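Local coordinates for uncharacterized protein (Ruminococcus gnavus, PDB 4QAN) that is of unknown function but has a cystatin-like fold, divergent within the NTF2-like superfamily, and binds a magnesium ion, at residues S6-V11 with L237-A242; Y210-P215 with E247-T252. One frame throughout, in Å; residues are numbered along the deposited sequence. Where two conformers were deposited one is given.

Contact 1 of 2, residues S6-V11 with L237-A242; sequences SEVLNV and LTRALA
A type I beta turn from Ser-6 to Leu-9, just where the N-terminal helix 2-6 runs out, lays its last two side chains against one face of the short helix 237-242. The bond that would close the turn, from Leu-9 N to Ser-6 O, is weak at 3.3 Å. Val-8 carries the contact. With chi1 at -58°, its CG2 lies in the crowded position between backbone N and carbonyl carbon, and it meets the methyl CG2 of Thr-238 at 3.6 Å as the two side chains cross obliquely. The same Val-8 CG2 is 4.0 Å from Arg-239 N, while Val-8 CB packs on Ala-242 CB at 4.2 Å. Thr-238 and Ala-242 are one helical turn apart, joined by the bond from Ala-242 N to Thr-238 O, so they form a single small-residue face; the branched valine lies across it, one methyl on the Thr-238 methyl and CB on that of Ala-242, and the lone methyl of alanine lets the turn come close. In Thr-238 a chi1 of -54° sets CG2 anti to the backbone N and facing Val-8, with OG1 anti to the carbonyl carbon. That methyl also takes Leu-9 CD2 at 3.8 Å, the two side chains crossing at about a right angle. On the more open flank, the aliphatic CG of the extended Arg-239 lies 4.2 Å from Val-8 CG1, which also sits at the edge of the guanidinium. The carboxylate of Glu-5 accepts bonds from the backbone N of Thr-238 and Arg-239, and its charge would probably be favoured by the amide end of the helix. Around the helix, Leu-237 packs on Pro-88 and Leu-89 of helix 87-108, Ala-240 on Phe-228 and Ala-231 of helix 221-234, and Leu-241 on Tyr-263 and Ala-264 of helix 254-275.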
# COMPACT_ATOMS: atom_id res chain seq x y z
N SER A 6 -3.51 13.95 10.99
CA SER A 6 -2.17 14.37 11.40
C SER A 6 -1.72 13.77 12.75
O SER A 6 -0.62 13.22 12.86
CB SER A 6 -2.12 15.91 11.45
OG SER A 6 -0.88 16.38 11.93
N GLU A 7 -2.57 13.85 13.77
CA GLU A 7 -2.18 13.47 15.15
C GLU A 7 -2.18 11.95 15.43
O GLU A 7 -1.92 11.52 16.56
CB GLU A 7 -3.04 14.22 16.18
CG GLU A 7 -4.55 14.04 16.07
CD GLU A 7 -5.33 15.15 16.77
OE1 GLU A 7 -4.88 15.63 17.83
OE2 GLU A 7 -6.39 15.54 16.25
N VAL A 8 -2.48 11.15 14.41
CA VAL A 8 -2.42 9.70 14.52
C VAL A 8 -1.16 9.15 13.85
O VAL A 8 -1.06 7.96 13.59
CB VAL A 8 -3.70 9.04 13.97
CG1 VAL A 8 -4.92 9.56 14.71
CG2 VAL A 8 -3.86 9.26 12.47
N LEU A 9 -0.19 10.03 13.62
CA LEU A 9 1.07 9.68 12.99
C LEU A 9 2.20 9.47 13.99
O LEU A 9 2.42 10.26 14.90
CB LEU A 9 1.51 10.78 12.01
CG LEU A 9 0.64 10.98 10.77
CD1 LEU A 9 1.40 11.85 9.76
CD2 LEU A 9 0.24 9.65 10.13
N ASN A 10 2.95 8.38 13.77
CA ASN A 10 4.16 8.10 14.50
C ASN A 10 5.28 8.72 13.69
O ASN A 10 5.71 8.17 12.67
CB ASN A 10 4.34 6.59 14.63
CG ASN A 10 5.55 6.20 15.45
OD1 ASN A 10 6.37 7.04 15.80
ND2 ASN A 10 5.69 4.91 15.73
N VAL A 11 5.73 9.89 14.13
CA VAL A 11 6.87 10.54 13.49
C VAL A 11 8.09 9.82 14.06
O VAL A 11 8.63 10.21 15.09
CB VAL A 11 6.92 12.06 13.77
CG1 VAL A 11 8.00 12.71 12.90
CG2 VAL A 11 5.57 12.70 13.49
N LEU A 237 -8.92 8.08 6.64
CA LEU A 237 -8.50 6.71 6.47
C LEU A 237 -7.21 6.39 7.21
O LEU A 237 -6.94 5.22 7.54
CB LEU A 237 -8.42 6.35 4.99
CG LEU A 237 -9.75 6.39 4.21
CD1 LEU A 237 -9.60 5.64 2.90
CD2 LEU A 237 -10.93 5.81 4.99
N THR A 238 -6.42 7.40 7.50
CA THR A 238 -5.26 7.20 8.35
C THR A 238 -5.63 6.82 9.76
O THR A 238 -5.02 5.94 10.34
CB THR A 238 -4.36 8.43 8.37
OG1 THR A 238 -4.06 8.75 7.03
CG2 THR A 238 -3.08 8.15 9.11
N ARG A 239 -6.64 7.48 10.30
CA ARG A 239 -7.17 7.16 11.61
C ARG A 239 -7.82 5.77 11.59
O ARG A 239 -7.70 4.98 12.53
CB ARG A 239 -8.16 8.25 12.02
CG ARG A 239 -8.67 8.16 13.43
CD ARG A 239 -9.46 9.42 13.80
NE ARG A 239 -10.43 9.13 14.86
CZ ARG A 239 -10.16 9.09 16.17
NH1 ARG A 239 -8.94 9.36 16.62
NH2 ARG A 239 -11.14 8.81 17.02
N ALA A 240 -8.48 5.47 10.48
CA ALA A 240 -9.01 4.13 10.28
C ALA A 240 -7.91 3.07 10.40
O ALA A 240 -8.12 2.01 11.02
CB ALA A 240 -9.72 4.02 8.95
N LEU A 241 -6.73 3.35 9.84
CA LEU A 241 -5.64 2.37 9.92
C LEU A 241 -5.07 2.31 11.34
O LEU A 241 -4.82 1.22 11.85
CB LEU A 241 -4.52 2.72 8.95
CG LEU A 241 -4.91 2.67 7.48
CD1 LEU A 241 -3.84 3.37 6.66
CD2 LEU A 241 -5.15 1.26 6.98
N ALA A 242 -4.91 3.47 11.98
CA ALA A 242 -4.50 3.56 13.39
C ALA A 242 -5.26 2.62 14.35
O ALA A 242 -4.69 2.13 15.31
CB ALA A 242 -4.62 4.99 13.90

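Contact 2 of 2, residues Y210-P215 with E247-T252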
# COMPACT_ATOMS: atom_id res chain seq x y z
N TYR A 210 6.34 8.72 3.28
CA TYR A 210 5.58 7.60 3.82
C TYR A 210 5.14 7.92 5.24
O TYR A 210 5.64 8.87 5.84
CB TYR A 210 6.44 6.32 3.79
CG TYR A 210 7.66 6.33 4.70
CD1 TYR A 210 8.85 6.91 4.29
CD2 TYR A 210 7.62 5.75 5.95
CE1 TYR A 210 9.97 6.91 5.12
CE2 TYR A 210 8.72 5.75 6.79
CZ TYR A 210 9.89 6.34 6.37
OH TYR A 210 10.97 6.32 7.19
N PHE A 211 4.22 7.14 5.79
CA PHE A 211 3.77 7.36 7.15
C PHE A 211 3.62 6.02 7.88
O PHE A 211 3.40 4.98 7.25
CB PHE A 211 2.43 8.11 7.16
CG PHE A 211 1.28 7.29 6.67
CD1 PHE A 211 0.96 7.24 5.33
CD2 PHE A 211 0.53 6.53 7.55
CE1 PHE A 211 -0.09 6.47 4.88
CE2 PHE A 211 -0.52 5.77 7.11
CZ PHE A 211 -0.83 5.73 5.76
N GLN A 212 3.77 6.09 9.21
CA GLN A 212 3.53 4.96 10.11
C GLN A 212 2.47 5.46 11.12
O GLN A 212 2.72 6.39 11.88
CB GLN A 212 4.85 4.51 10.80
CG GLN A 212 4.82 3.08 11.38
CD GLN A 212 6.19 2.56 11.86
OE1 GLN A 212 7.13 2.43 11.08
NE2 GLN A 212 6.29 2.25 13.15
N ALA A 213 1.28 4.86 11.10
CA ALA A 213 0.23 5.29 12.01
C ALA A 213 0.59 4.81 13.42
O ALA A 213 1.33 3.83 13.57
CB ALA A 213 -1.10 4.73 11.57
N MSE A 214 0.11 5.54 14.43
CA MSE A 214 0.30 5.14 15.82
C MSE A 214 -0.90 4.35 16.27
O MSE A 214 -1.95 4.43 15.67
CB MSE A 214 0.47 6.37 16.69
CG MSE A 214 -0.85 7.08 16.97
SE MSE A 214 -0.50 8.63 18.12
CE MSE A 214 -2.39 9.02 18.50
N PRO A 215 -0.75 3.55 17.34
CA PRO A 215 -1.94 2.89 17.86
C PRO A 215 -2.96 3.88 18.42
O PRO A 215 -2.57 4.83 19.10
CB PRO A 215 -1.37 2.02 19.00
CG PRO A 215 0.02 1.76 18.58
CD PRO A 215 0.47 3.07 18.01
N GLU A 247 1.22 -2.04 17.35
CA GLU A 247 2.45 -1.61 18.01
C GLU A 247 2.93 -0.28 17.50
O GLU A 247 2.68 0.09 16.36
CB GLU A 247 3.57 -2.64 17.81
CG GLU A 247 3.28 -4.02 18.36
CD GLU A 247 3.20 -4.08 19.88
OE1 GLU A 247 3.57 -3.08 20.55
OE2 GLU A 247 2.76 -5.13 20.41
N SER A 248 3.60 0.45 18.38
CA SER A 248 4.42 1.59 18.02
C SER A 248 5.87 1.12 17.93
O SER A 248 6.19 -0.04 18.22
CB SER A 248 4.28 2.69 19.07
OG SER A 248 4.93 3.87 18.66
N SER A 249 6.75 2.02 17.52
CA SER A 249 8.19 1.74 17.49
C SER A 249 8.93 3.05 17.54
O SER A 249 8.41 4.10 17.15
CB SER A 249 8.59 0.95 16.23
OG SER A 249 8.16 1.61 15.04
N GLN A 250 10.15 2.99 18.04
CA GLN A 250 10.95 4.20 18.13
C GLN A 250 11.30 4.64 16.71
O GLN A 250 11.01 5.75 16.31
CB GLN A 250 12.22 3.95 18.96
CG GLN A 250 11.95 3.50 20.38
CD GLN A 250 10.94 4.38 21.12
OE1 GLN A 250 11.15 5.59 21.28
NE2 GLN A 250 9.85 3.78 21.59
N ASP A 251 11.85 3.71 15.93
CA ASP A 251 12.27 4.01 14.57
C ASP A 251 11.30 3.42 13.55
O ASP A 251 10.36 2.68 13.90
CB ASP A 251 13.69 3.47 14.36
CG ASP A 251 14.42 4.17 13.24
OD1 ASP A 251 13.84 5.05 12.56
OD2 ASP A 251 15.59 3.83 13.03
N THR A 252 11.51 3.80 12.29
CA THR A 252 10.74 3.28 11.17
C THR A 252 10.94 1.77 11.09
O THR A 252 12.08 1.30 11.06
CB THR A 252 11.22 3.94 9.86
OG1 THR A 252 10.77 5.30 9.82
CG2 THR A 252 10.74 3.17 8.63
O HOH W 1 3.62 2.91 15.12
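Gln-212 reaches across with an extended chain, CG anti to its backbone N, and its NE2 donates to Ser-249 OG over 2.7 Å at an N-H...O angle of 146°, the oxygen lying close to the amide plane. Ser-249 OG, held between backbone N and carbonyl carbon, passes the bond on to Asp-251 O at 2.7 Å, nearly along the C=O axis. A serine suits this relay because one hydroxyl can accept and donate at once; an alanine here would lose both bonds and would probably leave the Gln-212 amide less firmly placed. Tyr-210 and Thr-252 meet tip to tip, their hydroxyls hydrogen-bonded, OH to OG1 2.8 Å apart, with OG1 in the ring plane, though Tyr-210 OH is less certainly placed. At the other end, Pro-215 lays CG on the backbone of Glu-247, 3.7 Å from its C. Between these points a water donates to Ala-213 O and Glu-247 O and takes a weak bond from Gln-212 NE2. Further out, Gln-212 OE1 accepts from Ser-253 N, so in this conformer both ends of the amide are engaged. Asp-251 OD1 receives Thr-252 N from above the carboxylate plane at 2.7 Å and also bonds Ser-14 OG, while Thr-252 OG1 bonds Thr-12 OG1. The arrangement is that of two irregular loops joined through side chains and a water, without strand pairing between them, at the entrance to helix 254-275.

In the fold
From the N terminus the chain runs through 6-11, then much later through 210-215, 237-242 and 247-252, so the segments alternate and the two contacts cross. Contact 1 closes a span of 225 residues that includes the whole five-stranded antiparallel sheet; contact 2 closes only 31, including helices 221-234 and 237-242. Their centres lie 9 Å apart. The N-terminal segment joins them directly: Val-8 O to Met-214 N and Asn-10 N to Gln-212 O are probable hydrogen bonds, with the two segments running antiparallel, and Asn-10 ND2 reaches Ser-249 O. The N-terminal arm is thus tied to the helices preceding the six-stranded sheet.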